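Local coordinates for DUF1955 domain-containing protein (Sulfolobus tokodaii, PDB 1WY6), which is of unknown function but folds as an archaeal helical repeat protein, a row of helices from a hyperthermophile, at residues A[13-18]-A[50-55]; A[21-26]-A[55-60]. All blocks are in the same frame, centred on the assembly; numbering follows the deposited sequence.

Contact 1: residues A[13-18]-A[50-55]; sequences DAKKFL and LESIDC
K15 and S52 meet at the polar side of this contact, and L18 and I53 at its apolar side. The methylene CE of K15 lies 4.1 Å from OG of S52, and one water links the two polar ends: it accepts a hydrogen bond from K15 NZ at a short 2.5 Å and is hydrogen-bonded to S52 OG at 2.8 Å. Deeper in, the I53 methyl CD1 lies 4.2 Å from the backbone L18 O and 4.5 Å from L18 CB, the latter a loose apolar contact. K15 spans the gap because its chain is fully extended, with CG anti to the backbone N (chi1 -177°); along the way it touches F45 and L49, and its NZ also bonds to N48 OD1, one turn earlier on helix 44-52. I53 also points its CG1 branch away from its own N (chi1 -169°), which carries CD1 toward helix 7-19. I53 touches V61 and M58 of helix 55-65 as well, and L18 touches V61. The contact thus packs helix 7-19 of this helical repeat protein against the C-terminal end of helix 44-52 and the turn after it. No direct hydrogen bond joins the two segments: their polar link is the water alone, while the leucine-isoleucine pair joins the buried side.

Contact 2: residues A[21-26]-A[55-60]; sequences GYIDEG and CRYMFQ
G21 and Y57 bring the two backbones closest, their CA atoms 6.4 Å apart, and I23 faces Q60 at 7.6 Å between CA atoms. G21 closes helix 7-19 in a Schellman motif with a positive phi of 91°; Y22 follows as the centre of an inverse gamma turn and as N-cap of helix 23-36, which runs on from I23. The glycine lays its CA over one face of the Y57 ring, 3.5 Å from the centroid and 17° off the normal, a CH-pi contact. Its backbone N is 3.4 Å from Y57 CE2. Having no side chain, G21 can bring its CA directly over the ring. On the ring's opposite face sits CB of R56, whose guanidinium turns one face to Y57 CE1, so the ring lies between glycine backbone and arginine side chain. I23 points at the other segment and reaches CB of Y57 with CD1 at 3.9 Å, while its CG1 lies 3.6 Å from OE1 of Q60, whose side chain crosses it at about a right angle. With CG1 beside its backbone N (chi1 -45°), I23 sends CD1 toward the tyrosine; V61 and K64 of helix 55-65 also touch it. With no hydrogen bond found between them, the segments are joined by the CH-pi contact and van der Waals packing: the glycine CA rests over the aromatic face, and a buried isoleucine packs beside it.

In the fold
Both contacts join helices 7-19 and 23-36 to helices 44-52 and 55-65, at neighbouring ends of the helices, their centres 7 Å apart. Contact 1 joins helix 7-19 to the end of helix 44-52 and the turn after it; contact 2 joins the turn after helix 7-19 and the start of helix 23-36 to the start of helix 55-65. Each is partly buried, but contact 2 covers nearly twice the area, 198 against 104 Å². Contact 1 includes a water-mediated polar link, whereas contact 2 relies on CH-pi and van der Waals packing. They touch at several places, among them L18 O 3.5 Å from Y57 CD2, and share C55, disulfide-bonded to C83 of helix 78-86.

Contact 1: residues A[13-18]-A[50-55]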
ATOM      1  N   ASP A  13     -11.668  16.725 -10.543  1.00 22.47           N
ATOM      2  CA  ASP A  13     -10.727  17.704 -11.064  1.00 23.81           C
ATOM      3  C   ASP A  13      -9.396  17.516 -10.350  1.00 19.88           C
ATOM      4  O   ASP A  13      -8.332  17.561 -10.971  1.00 18.60           O
ATOM      5  CB  ASP A  13     -11.249  19.116 -10.824  1.00 27.76           C
ATOM      6  CG  ASP A  13     -10.337  20.171 -11.394  1.00 36.48           C
ATOM      7  OD1 ASP A  13     -10.010  20.085 -12.599  1.00 44.37           O
ATOM      8  OD2 ASP A  13      -9.948  21.088 -10.641  1.00 47.54           O
ATOM      9  N   ALA A  14      -9.470  17.308  -9.037  1.00 16.27           N
ATOM     10  CA  ALA A  14      -8.279  17.091  -8.228  1.00 16.93           C
ATOM     11  C   ALA A  14      -7.632  15.778  -8.660  1.00 16.01           C
ATOM     12  O   ALA A  14      -6.420  15.704  -8.818  1.00 15.75           O
ATOM     13  CB  ALA A  14      -8.651  17.042  -6.738  1.00 15.03           C
ATOM     14  N   LYS A  15      -8.457  14.756  -8.881  1.00 14.93           N
ATOM     15  CA  LYS A  15      -7.963  13.443  -9.287  1.00 12.27           C
ATOM     16  C   LYS A  15      -7.097  13.521 -10.542  1.00 13.05           C
ATOM     17  O   LYS A  15      -5.983  13.017 -10.555  1.00 11.89           O
ATOM     18  CB  LYS A  15      -9.130  12.483  -9.528  1.00 13.03           C
ATOM     19  CG  LYS A  15      -8.697  11.063  -9.882  1.00 10.17           C
ATOM     20  CD  LYS A  15      -9.892  10.180 -10.216  1.00  7.62           C
ATOM     21  CE  LYS A  15      -9.444   8.767 -10.592  1.00 14.43           C
ATOM     22  NZ  LYS A  15     -10.597   7.845 -10.833  1.00 14.59           N
ATOM     23  N   LYS A  16      -7.603  14.160 -11.593  1.00 12.63           N
ATOM     24  CA  LYS A  16      -6.843  14.283 -12.833  1.00 12.87           C
ATOM     25  C   LYS A  16      -5.471  14.933 -12.624  1.00 11.01           C
ATOM     26  O   LYS A  16      -4.472  14.452 -13.156  1.00  8.34           O
ATOM     27  CB  LYS A  16      -7.648  15.066 -13.864  1.00 13.06           C
ATOM     28  CG  LYS A  16      -7.129  14.910 -15.284  1.00 17.62           C
ATOM     29  CD  LYS A  16      -8.184  15.327 -16.300  1.00 29.17           C
ATOM     30  CE  LYS A  16      -8.722  16.717 -15.999  1.00 31.87           C
ATOM     31  NZ  LYS A  16      -9.858  17.090 -16.886  1.00 37.41           N
ATOM     32  N   PHE A  17      -5.417  16.025 -11.861  1.00 11.39           N
ATOM     33  CA  PHE A  17      -4.141  16.687 -11.582  1.00 11.65           C
ATOM     34  C   PHE A  17      -3.174  15.658 -10.989  1.00 10.55           C
ATOM     35  O   PHE A  17      -2.056  15.476 -11.476  1.00  9.51           O
ATOM     36  CB  PHE A  17      -4.316  17.817 -10.556  1.00 13.13           C
ATOM     37  CG  PHE A  17      -4.766  19.130 -11.141  1.00 13.40           C
ATOM     38  CD1 PHE A  17      -4.108  19.690 -12.232  1.00 19.52           C
ATOM     39  CD2 PHE A  17      -5.828  19.830 -10.567  1.00 18.75           C
ATOM     40  CE1 PHE A  17      -4.502  20.932 -12.749  1.00 17.59           C
ATOM     41  CE2 PHE A  17      -6.231  21.071 -11.074  1.00 21.47           C
ATOM     42  CZ  PHE A  17      -5.569  21.623 -12.165  1.00 19.35           C
ATOM     43  N   LEU A  18      -3.618  15.001  -9.921  1.00 11.06           N
ATOM     44  CA  LEU A  18      -2.805  14.003  -9.225  1.00 14.19           C
ATOM     45  C   LEU A  18      -2.320  12.891 -10.148  1.00 14.67           C
ATOM     46  O   LEU A  18      -1.131  12.589 -10.169  1.00 15.15           O
ATOM     47  CB  LEU A  18      -3.584  13.405  -8.050  1.00 14.37           C
ATOM     48  CG  LEU A  18      -4.008  14.420  -6.980  1.00 14.26           C
ATOM     49  CD1 LEU A  18      -4.852  13.743  -5.911  1.00  8.14           C
ATOM     50  CD2 LEU A  18      -2.763  15.050  -6.372  1.00 11.37           C
ATOM     51  N   LEU A  50      -6.174   5.761  -5.396  1.00 12.97           N
ATOM     52  CA  LEU A  50      -5.197   4.683  -5.250  1.00 14.66           C
ATOM     53  C   LEU A  50      -5.369   3.530  -6.240  1.00 14.48           C
ATOM     54  O   LEU A  50      -4.409   2.825  -6.554  1.00 18.31           O
ATOM     55  CB  LEU A  50      -5.222   4.151  -3.807  1.00 15.14           C
ATOM     56  CG  LEU A  50      -4.905   5.165  -2.697  1.00 18.01           C
ATOM     57  CD1 LEU A  50      -5.158   4.550  -1.321  1.00 16.24           C
ATOM     58  CD2 LEU A  50      -3.466   5.624  -2.820  1.00 18.64           C
ATOM     59  N   GLU A  51      -6.585   3.345  -6.739  1.00 13.60           N
ATOM     60  CA  GLU A  51      -6.864   2.279  -7.690  1.00 13.59           C
ATOM     61  C   GLU A  51      -6.108   2.454  -9.013  1.00 15.86           C
ATOM     62  O   GLU A  51      -5.732   1.474  -9.663  1.00 14.28           O
ATOM     63  CB  GLU A  51      -8.374   2.221  -7.967  1.00 16.63           C
ATOM     64  CG  GLU A  51      -8.794   1.115  -8.927  1.00 16.57           C
ATOM     65  CD  GLU A  51      -8.684  -0.259  -8.308  1.00 20.04           C
ATOM     66  OE1 GLU A  51      -8.529  -1.246  -9.066  1.00 25.23           O
ATOM     67  OE2 GLU A  51      -8.763  -0.355  -7.065  1.00 23.05           O
ATOM     68  N   SER A  52      -5.869   3.698  -9.411  1.00 14.28           N
ATOM     69  CA  SER A  52      -5.200   3.937 -10.679  1.00 15.66           C
ATOM     70  C   SER A  52      -4.019   4.901 -10.683  1.00 15.00           C
ATOM     71  O   SER A  52      -3.325   5.006 -11.693  1.00 17.28           O
ATOM     72  CB  SER A  52      -6.228   4.404 -11.718  1.00 15.65           C
ATOM     73  OG  SER A  52      -6.896   5.580 -11.285  1.00 18.56           O
ATOM     74  N   ILE A  53      -3.768   5.600  -9.582  1.00  8.99           N
ATOM     75  CA  ILE A  53      -2.651   6.536  -9.589  1.00  8.99           C
ATOM     76  C   ILE A  53      -1.306   5.854  -9.833  1.00  8.99           C
ATOM     77  O   ILE A  53      -0.993   4.812  -9.251  1.00 16.50           O
ATOM     78  CB  ILE A  53      -2.567   7.375  -8.283  1.00  8.99           C
ATOM     79  CG1 ILE A  53      -1.545   8.505  -8.479  1.00  8.99           C
ATOM     80  CG2 ILE A  53      -2.154   6.492  -7.091  1.00  8.99           C
ATOM     81  CD1 ILE A  53      -1.527   9.522  -7.347  1.00  8.99           C
ATOM     82  N   ASP A  54      -0.522   6.456 -10.721  1.00 15.92           N
ATOM     83  CA  ASP A  54       0.802   5.956 -11.065  1.00 16.42           C
ATOM     84  C   ASP A  54       1.648   5.822  -9.797  1.00 16.16           C
ATOM     85  O   ASP A  54       1.651   6.707  -8.936  1.00 13.98           O
ATOM     86  CB  ASP A  54       1.477   6.929 -12.043  1.00 17.27           C
ATOM     87  CG  ASP A  54       2.771   6.370 -12.646  1.00 22.39           C
ATOM     88  OD1 ASP A  54       3.705   6.017 -11.888  1.00 18.77           O
ATOM     89  OD2 ASP A  54       2.848   6.293 -13.885  1.00 23.58           O
ATOM     90  N   CYS A  55       2.372   4.713  -9.684  1.00 16.56           N
ATOM     91  CA  CYS A  55       3.220   4.482  -8.520  1.00 16.68           C
ATOM     92  C   CYS A  55       4.276   5.572  -8.325  1.00 16.04           C
ATOM     93  O   CYS A  55       4.833   5.727  -7.233  1.00 12.63           O
ATOM     94  CB  CYS A  55       3.886   3.106  -8.624  1.00 16.05           C
ATOM     95  SG  CYS A  55       2.721   1.740  -8.303  1.00 16.42           S
TER
HETATM   96  O   HOH W   1      -9.521   5.674 -10.268  1.00 12.92           O

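Contact 2: residues A[21-26]-A[55-60]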
ATOM      1  N   GLY A  21       0.520  14.071 -12.091  1.00 11.24           N
ATOM      2  CA  GLY A  21       1.727  14.545 -11.440  1.00 12.50           C
ATOM      3  C   GLY A  21       1.664  15.968 -10.921  1.00 12.68           C
ATOM      4  O   GLY A  21       2.643  16.466 -10.372  1.00 15.75           O
ATOM      5  N   TYR A  22       0.530  16.632 -11.119  1.00 12.36           N
ATOM      6  CA  TYR A  22       0.335  17.997 -10.628  1.00 13.35           C
ATOM      7  C   TYR A  22      -0.119  17.841  -9.177  1.00 14.29           C
ATOM      8  O   TYR A  22      -1.266  18.132  -8.847  1.00  9.20           O
ATOM      9  CB  TYR A  22      -0.764  18.693 -11.429  1.00 14.93           C
ATOM     10  CG  TYR A  22      -0.403  19.029 -12.861  1.00 17.25           C
ATOM     11  CD1 TYR A  22       0.124  20.283 -13.191  1.00 18.65           C
ATOM     12  CD2 TYR A  22      -0.637  18.119 -13.894  1.00 10.41           C
ATOM     13  CE1 TYR A  22       0.395  20.629 -14.512  1.00 13.09           C
ATOM     14  CE2 TYR A  22      -0.365  18.457 -15.223  1.00  8.65           C
ATOM     15  CZ  TYR A  22       0.144  19.719 -15.520  1.00 12.25           C
ATOM     16  OH  TYR A  22       0.351  20.090 -16.825  1.00 21.26           O
ATOM     17  N   ILE A  23       0.784  17.366  -8.318  1.00  8.99           N
ATOM     18  CA  ILE A  23       0.465  17.123  -6.910  1.00  8.99           C
ATOM     19  C   ILE A  23      -0.063  18.330  -6.103  1.00  8.99           C
ATOM     20  O   ILE A  23      -1.094  18.225  -5.450  1.00 12.75           O
ATOM     21  CB  ILE A  23       1.692  16.527  -6.159  1.00  8.99           C
ATOM     22  CG1 ILE A  23       2.341  15.406  -6.989  1.00  8.99           C
ATOM     23  CG2 ILE A  23       1.253  15.977  -4.810  1.00  8.99           C
ATOM     24  CD1 ILE A  23       1.440  14.194  -7.251  1.00  8.99           C
ATOM     25  N   ASP A  24       0.636  19.465  -6.151  1.00 15.09           N
ATOM     26  CA  ASP A  24       0.212  20.645  -5.396  1.00 18.14           C
ATOM     27  C   ASP A  24      -1.178  21.107  -5.805  1.00 17.05           C
ATOM     28  O   ASP A  24      -2.005  21.447  -4.962  1.00 12.84           O
ATOM     29  CB  ASP A  24       1.188  21.810  -5.604  1.00 20.04           C
ATOM     30  CG  ASP A  24       2.598  21.479  -5.160  1.00 30.42           C
ATOM     31  OD1 ASP A  24       2.809  21.202  -3.963  1.00 31.04           O
ATOM     32  OD2 ASP A  24       3.502  21.499  -6.014  1.00 39.21           O
ATOM     33  N   GLU A  25      -1.417  21.133  -7.109  1.00 15.75           N
ATOM     34  CA  GLU A  25      -2.699  21.556  -7.639  1.00 15.73           C
ATOM     35  C   GLU A  25      -3.825  20.664  -7.113  1.00 13.36           C
ATOM     36  O   GLU A  25      -4.801  21.151  -6.532  1.00 14.70           O
ATOM     37  CB  GLU A  25      -2.672  21.515  -9.174  1.00 16.47           C
ATOM     38  CG  GLU A  25      -1.840  22.599  -9.866  1.00 18.81           C
ATOM     39  CD  GLU A  25      -0.336  22.346  -9.823  1.00 24.00           C
ATOM     40  OE1 GLU A  25       0.088  21.189  -9.606  1.00 21.61           O
ATOM     41  OE2 GLU A  25       0.426  23.315 -10.030  1.00 19.91           O
ATOM     42  N   GLY A  26      -3.691  19.357  -7.318  1.00 10.83           N
ATOM     43  CA  GLY A  26      -4.716  18.435  -6.856  1.00 11.82           C
ATOM     44  C   GLY A  26      -4.897  18.444  -5.347  1.00 11.96           C
ATOM     45  O   GLY A  26      -6.014  18.314  -4.859  1.00 14.95           O
ATOM     46  N   CYS A  55       2.372   4.713  -9.684  1.00 16.56           N
ATOM     47  CA  CYS A  55       3.220   4.482  -8.520  1.00 16.68           C
ATOM     48  C   CYS A  55       4.276   5.572  -8.325  1.00 16.04           C
ATOM     49  O   CYS A  55       4.833   5.727  -7.233  1.00 12.63           O
ATOM     50  CB  CYS A  55       3.886   3.106  -8.624  1.00 16.05           C
ATOM     51  SG  CYS A  55       2.721   1.740  -8.303  1.00 16.42           S
ATOM     52  N   ARG A  56       4.549   6.324  -9.383  1.00 15.57           N
ATOM     53  CA  ARG A  56       5.521   7.412  -9.311  1.00 15.24           C
ATOM     54  C   ARG A  56       5.025   8.535  -8.399  1.00 15.34           C
ATOM     55  O   ARG A  56       5.830   9.297  -7.875  1.00 12.54           O
ATOM     56  CB  ARG A  56       5.765   8.038 -10.689  1.00 17.04           C
ATOM     57  CG  ARG A  56       6.475   7.195 -11.730  1.00 19.16           C
ATOM     58  CD  ARG A  56       6.580   8.013 -13.018  1.00 17.75           C
ATOM     59  NE  ARG A  56       7.229   9.300 -12.765  1.00 22.48           N
ATOM     60  CZ  ARG A  56       7.138  10.369 -13.554  1.00 15.30           C
ATOM     61  NH1 ARG A  56       6.415  10.331 -14.664  1.00 15.65           N
ATOM     62  NH2 ARG A  56       7.784  11.482 -13.232  1.00 20.32           N
ATOM     63  N   TYR A  57       3.708   8.634  -8.220  1.00 14.35           N
ATOM     64  CA  TYR A  57       3.117   9.709  -7.414  1.00 13.32           C
ATOM     65  C   TYR A  57       2.375   9.291  -6.146  1.00 11.63           C
ATOM     66  O   TYR A  57       2.258  10.080  -5.203  1.00 12.19           O
ATOM     67  CB  TYR A  57       2.126  10.521  -8.264  1.00 15.40           C
ATOM     68  CG  TYR A  57       2.613  10.924  -9.637  1.00 14.77           C
ATOM     69  CD1 TYR A  57       3.867  11.507  -9.815  1.00 13.90           C
ATOM     70  CD2 TYR A  57       1.802  10.746 -10.762  1.00 11.43           C
ATOM     71  CE1 TYR A  57       4.310  11.904 -11.083  1.00 11.05           C
ATOM     72  CE2 TYR A  57       2.228  11.142 -12.030  1.00 14.75           C
ATOM     73  CZ  TYR A  57       3.487  11.718 -12.184  1.00 15.73           C
ATOM     74  OH  TYR A  57       3.930  12.084 -13.434  1.00 11.55           O
ATOM     75  N   MET A  58       1.852   8.071  -6.139  1.00 11.58           N
ATOM     76  CA  MET A  58       1.075   7.574  -5.009  1.00 11.55           C
ATOM     77  C   MET A  58       1.562   8.007  -3.630  1.00 12.59           C
ATOM     78  O   MET A  58       0.805   8.585  -2.857  1.00 11.87           O
ATOM     79  CB  MET A  58       0.977   6.047  -5.050  1.00 11.39           C
ATOM     80  CG  MET A  58       0.161   5.469  -3.897  1.00 11.76           C
ATOM     81  SD  MET A  58      -0.107   3.692  -3.998  1.00  9.53           S
ATOM     82  CE  MET A  58      -1.485   3.628  -5.122  1.00 17.40           C
ATOM     83  N   PHE A  59       2.826   7.752  -3.323  1.00 14.64           N
ATOM     84  CA  PHE A  59       3.349   8.104  -2.012  1.00 16.06           C
ATOM     85  C   PHE A  59       3.460   9.603  -1.741  1.00 16.23           C
ATOM     86  O   PHE A  59       3.287  10.032  -0.606  1.00 18.74           O
ATOM     87  CB  PHE A  59       4.680   7.382  -1.798  1.00 16.64           C
ATOM     88  CG  PHE A  59       4.555   5.881  -1.888  1.00 17.58           C
ATOM     89  CD1 PHE A  59       5.394   5.141  -2.717  1.00 17.85           C
ATOM     90  CD2 PHE A  59       3.557   5.213  -1.181  1.00 18.05           C
ATOM     91  CE1 PHE A  59       5.233   3.756  -2.844  1.00 20.37           C
ATOM     92  CE2 PHE A  59       3.388   3.836  -1.300  1.00 17.13           C
ATOM     93  CZ  PHE A  59       4.226   3.102  -2.135  1.00 20.72           C
ATOM     94  N   GLN A  60       3.736  10.398  -2.771  1.00 15.55           N
ATOM     95  CA  GLN A  60       3.815  11.855  -2.607  1.00 18.50           C
ATOM     96  C   GLN A  60       2.428  12.359  -2.206  1.00 17.05           C
ATOM     97  O   GLN A  60       2.282  13.254  -1.371  1.00 16.51           O
ATOM     98  CB  GLN A  60       4.208  12.531  -3.921  1.00 18.88           C
ATOM     99  CG  GLN A  60       5.601  12.202  -4.439  1.00 26.48           C
ATOM    100  CD  GLN A  60       5.813  12.713  -5.860  1.00 37.09           C
ATOM    101  OE1 GLN A  60       5.470  13.855  -6.185  1.00 38.47           O
ATOM    102  NE2 GLN A  60       6.386  11.867  -6.710  1.00 34.87           N
TER